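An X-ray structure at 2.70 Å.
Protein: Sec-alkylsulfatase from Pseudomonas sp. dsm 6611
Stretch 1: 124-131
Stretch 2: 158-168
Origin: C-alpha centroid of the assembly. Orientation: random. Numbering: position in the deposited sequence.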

# COMPACT_ATOMS: atom_id res chain seq x y z
N LEU A 124 23.01 10.53 31.98
CA LEU A 124 22.20 9.89 30.94
C LEU A 124 21.62 8.55 31.40
O LEU A 124 22.35 7.57 31.56
CB LEU A 124 23.03 9.72 29.66
CG LEU A 124 22.27 9.40 28.40
CD1 LEU A 124 21.52 10.62 27.90
CD2 LEU A 124 23.21 8.88 27.31
N TYR A 125 20.31 8.55 31.64
CA TYR A 125 19.57 7.40 32.16
C TYR A 125 18.41 6.99 31.25
O TYR A 125 18.04 7.70 30.31
CB TYR A 125 19.09 7.67 33.59
CG TYR A 125 20.21 8.09 34.52
CD1 TYR A 125 20.68 9.40 34.53
CD2 TYR A 125 20.82 7.17 35.37
CE1 TYR A 125 21.76 9.77 35.33
CE2 TYR A 125 21.86 7.55 36.22
CZ TYR A 125 22.33 8.85 36.19
OH TYR A 125 23.38 9.23 36.99
N GLN A 126 17.84 5.82 31.54
CA GLN A 126 16.75 5.28 30.77
C GLN A 126 15.84 4.49 31.68
O GLN A 126 16.32 3.77 32.57
CB GLN A 126 17.33 4.40 29.66
CG GLN A 126 16.53 4.39 28.38
CD GLN A 126 17.37 4.00 27.18
OE1 GLN A 126 17.12 4.64 26.07
NE2 GLN A 126 18.19 3.07 27.23
N VAL A 127 14.53 4.65 31.48
CA VAL A 127 13.52 3.88 32.19
C VAL A 127 12.94 2.97 31.13
O VAL A 127 12.40 3.44 30.11
CB VAL A 127 12.43 4.70 32.92
CG1 VAL A 127 11.46 3.78 33.67
CG2 VAL A 127 13.05 5.71 33.89
N ARG A 128 13.11 1.67 31.37
CA ARG A 128 12.67 0.61 30.48
C ARG A 128 11.80 -0.37 31.24
O ARG A 128 12.05 -0.60 32.43
CB ARG A 128 13.89 -0.15 29.93
CG ARG A 128 14.95 0.72 29.28
CD ARG A 128 15.71 -0.00 28.20
NE ARG A 128 16.54 -1.08 28.73
CZ ARG A 128 17.79 -0.93 29.17
NH1 ARG A 128 18.37 0.27 29.17
NH2 ARG A 128 18.45 -1.96 29.63
N GLY A 129 10.82 -0.96 30.57
CA GLY A 129 9.96 -1.97 31.17
C GLY A 129 8.86 -1.51 32.10
O GLY A 129 8.25 -2.31 32.80
N LEU A 130 8.59 -0.21 32.12
CA LEU A 130 7.51 0.32 32.95
C LEU A 130 6.37 0.72 32.01
O LEU A 130 5.44 1.37 32.46
CB LEU A 130 8.03 1.50 33.79
CG LEU A 130 8.63 1.16 35.16
CD1 LEU A 130 10.05 0.69 35.05
CD2 LEU A 130 8.65 2.36 36.05
N ASP A 131 6.45 0.28 30.72
CA ASP A 131 5.54 0.65 29.61
C ASP A 131 6.00 -0.08 28.33
O ASP A 131 7.19 -0.42 28.22
CB ASP A 131 5.74 2.18 29.35
CG ASP A 131 4.80 2.88 28.38
OD1 ASP A 131 3.76 3.40 28.83
OD2 ASP A 131 5.17 3.01 27.20
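Stretch 2, residues 158-168: AALDLYFQHRP

Stretch 2 lays a helix obliquely across one side of a short strand, a small apolar contact burying 383 Å² with no hydrogen bond between the two segments. Residues 158-164 are helical and continue a helix begun earlier in the chain; their axis runs at 134° to strand 124-128, closer to antiparallel than parallel, and approaches it to 9.0 Å. Strand alternation sets the pattern: Y125 and V127 point toward the helix, whereas L124 and Q126 point away. The backbones come nearest at V127 and A159, with CA atoms 6.0 Å apart, and the small alanine side chain suits this approach: V127 CG1 lies 3.6 Å from A159 CB. Beyond the strand, after G129 with its positive phi, L130 returns to the helix, placing CD2 3.9 Å from A159 CA and CD1 3.9 Å from L162 CD2. Toward the other end, Y163, chi1 t, turns its ring edge to the face of Y125 in an offset edge-to-face pair, centroids 5.9 Å apart and planes at 70°. Past the helical segment the chain reaches R167, whose backbone N bonds to Y163 O at 2.9 Å. Its CG covers one face of the Y125 ring, while Y125 OH lies 3.0 Å from R167 NE at an angle too poor for a hydrogen bond; NE is satisfied elsewhere in the structure.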

# COMPACT_ATOMS: atom_id res chain seq x y z
N ALA A 158 5.07 7.12 36.81
CA ALA A 158 5.80 6.07 37.50
C ALA A 158 7.28 6.02 37.10
O ALA A 158 8.13 5.87 37.97
CB ALA A 158 5.12 4.73 37.28
N ALA A 159 7.59 6.16 35.80
CA ALA A 159 8.97 6.18 35.28
C ALA A 159 9.80 7.31 35.93
O ALA A 159 10.90 7.07 36.47
CB ALA A 159 8.93 6.39 33.78
N LEU A 160 9.22 8.53 35.91
CA LEU A 160 9.77 9.73 36.53
C LEU A 160 9.88 9.59 38.07
O LEU A 160 10.83 10.09 38.66
CB LEU A 160 8.87 10.89 36.14
CG LEU A 160 9.55 12.18 35.76
CD1 LEU A 160 10.07 12.14 34.36
CD2 LEU A 160 8.57 13.33 35.91
N ASP A 161 8.94 8.87 38.71
CA ASP A 161 8.95 8.63 40.16
C ASP A 161 10.16 7.79 40.57
O ASP A 161 10.85 8.13 41.56
CB ASP A 161 7.65 7.96 40.65
CG ASP A 161 6.47 8.89 40.94
OD1 ASP A 161 6.70 10.12 41.07
OD2 ASP A 161 5.34 8.38 41.13
N LEU A 162 10.41 6.68 39.80
CA LEU A 162 11.49 5.72 39.97
C LEU A 162 12.82 6.41 39.75
O LEU A 162 13.74 6.17 40.51
CB LEU A 162 11.31 4.52 39.01
CG LEU A 162 12.42 3.46 38.93
CD1 LEU A 162 12.61 2.75 40.25
CD2 LEU A 162 12.10 2.46 37.83
N TYR A 163 12.89 7.32 38.76
CA TYR A 163 14.07 8.12 38.49
C TYR A 163 14.38 9.06 39.65
O TYR A 163 15.55 9.16 40.07
CB TYR A 163 13.90 8.94 37.20
CG TYR A 163 15.02 9.93 36.96
CD1 TYR A 163 16.22 9.53 36.35
CD2 TYR A 163 14.89 11.27 37.32
CE1 TYR A 163 17.25 10.45 36.12
CE2 TYR A 163 15.92 12.19 37.10
CZ TYR A 163 17.10 11.77 36.50
OH TYR A 163 18.12 12.67 36.27
N PHE A 164 13.36 9.77 40.17
CA PHE A 164 13.59 10.71 41.27
C PHE A 164 13.96 10.02 42.58
O PHE A 164 14.65 10.62 43.41
CB PHE A 164 12.44 11.72 41.42
CG PHE A 164 12.34 12.69 40.27
CD1 PHE A 164 13.48 13.32 39.76
CD2 PHE A 164 11.10 13.03 39.73
CE1 PHE A 164 13.39 14.22 38.71
CE2 PHE A 164 11.01 13.92 38.66
CZ PHE A 164 12.16 14.52 38.16
N GLN A 165 13.58 8.73 42.74
CA GLN A 165 13.94 7.95 43.93
C GLN A 165 15.45 7.64 44.01
O GLN A 165 15.92 7.23 45.09
CB GLN A 165 13.13 6.66 43.97
CG GLN A 165 11.84 6.80 44.76
CD GLN A 165 10.79 5.82 44.33
OE1 GLN A 165 9.68 6.20 43.94
NE2 GLN A 165 11.10 4.52 44.39
N HIS A 166 16.22 7.87 42.91
CA HIS A 166 17.64 7.55 42.81
C HIS A 166 18.47 8.68 42.29
O HIS A 166 19.70 8.66 42.41
CB HIS A 166 17.86 6.30 41.96
CG HIS A 166 17.19 5.09 42.53
ND1 HIS A 166 15.86 4.81 42.24
CD2 HIS A 166 17.65 4.20 43.44
CE1 HIS A 166 15.56 3.74 42.97
NE2 HIS A 166 16.60 3.33 43.70
N ARG A 167 17.82 9.69 41.71
CA ARG A 167 18.51 10.85 41.15
C ARG A 167 17.97 12.18 41.72
O ARG A 167 16.90 12.17 42.35
CB ARG A 167 18.50 10.80 39.61
CG ARG A 167 19.34 9.65 39.03
CD ARG A 167 20.81 9.71 39.39
NE ARG A 167 21.47 10.81 38.70
CZ ARG A 167 22.51 11.48 39.18
NH1 ARG A 167 23.02 11.16 40.36
NH2 ARG A 167 23.04 12.48 38.49
N PRO A 168 18.71 13.31 41.59
CA PRO A 168 18.21 14.55 42.20
C PRO A 168 16.98 15.10 41.49
O PRO A 168 16.90 15.10 40.26
CB PRO A 168 19.40 15.51 42.10
CG PRO A 168 20.18 15.03 40.92
CD PRO A 168 20.02 13.52 40.94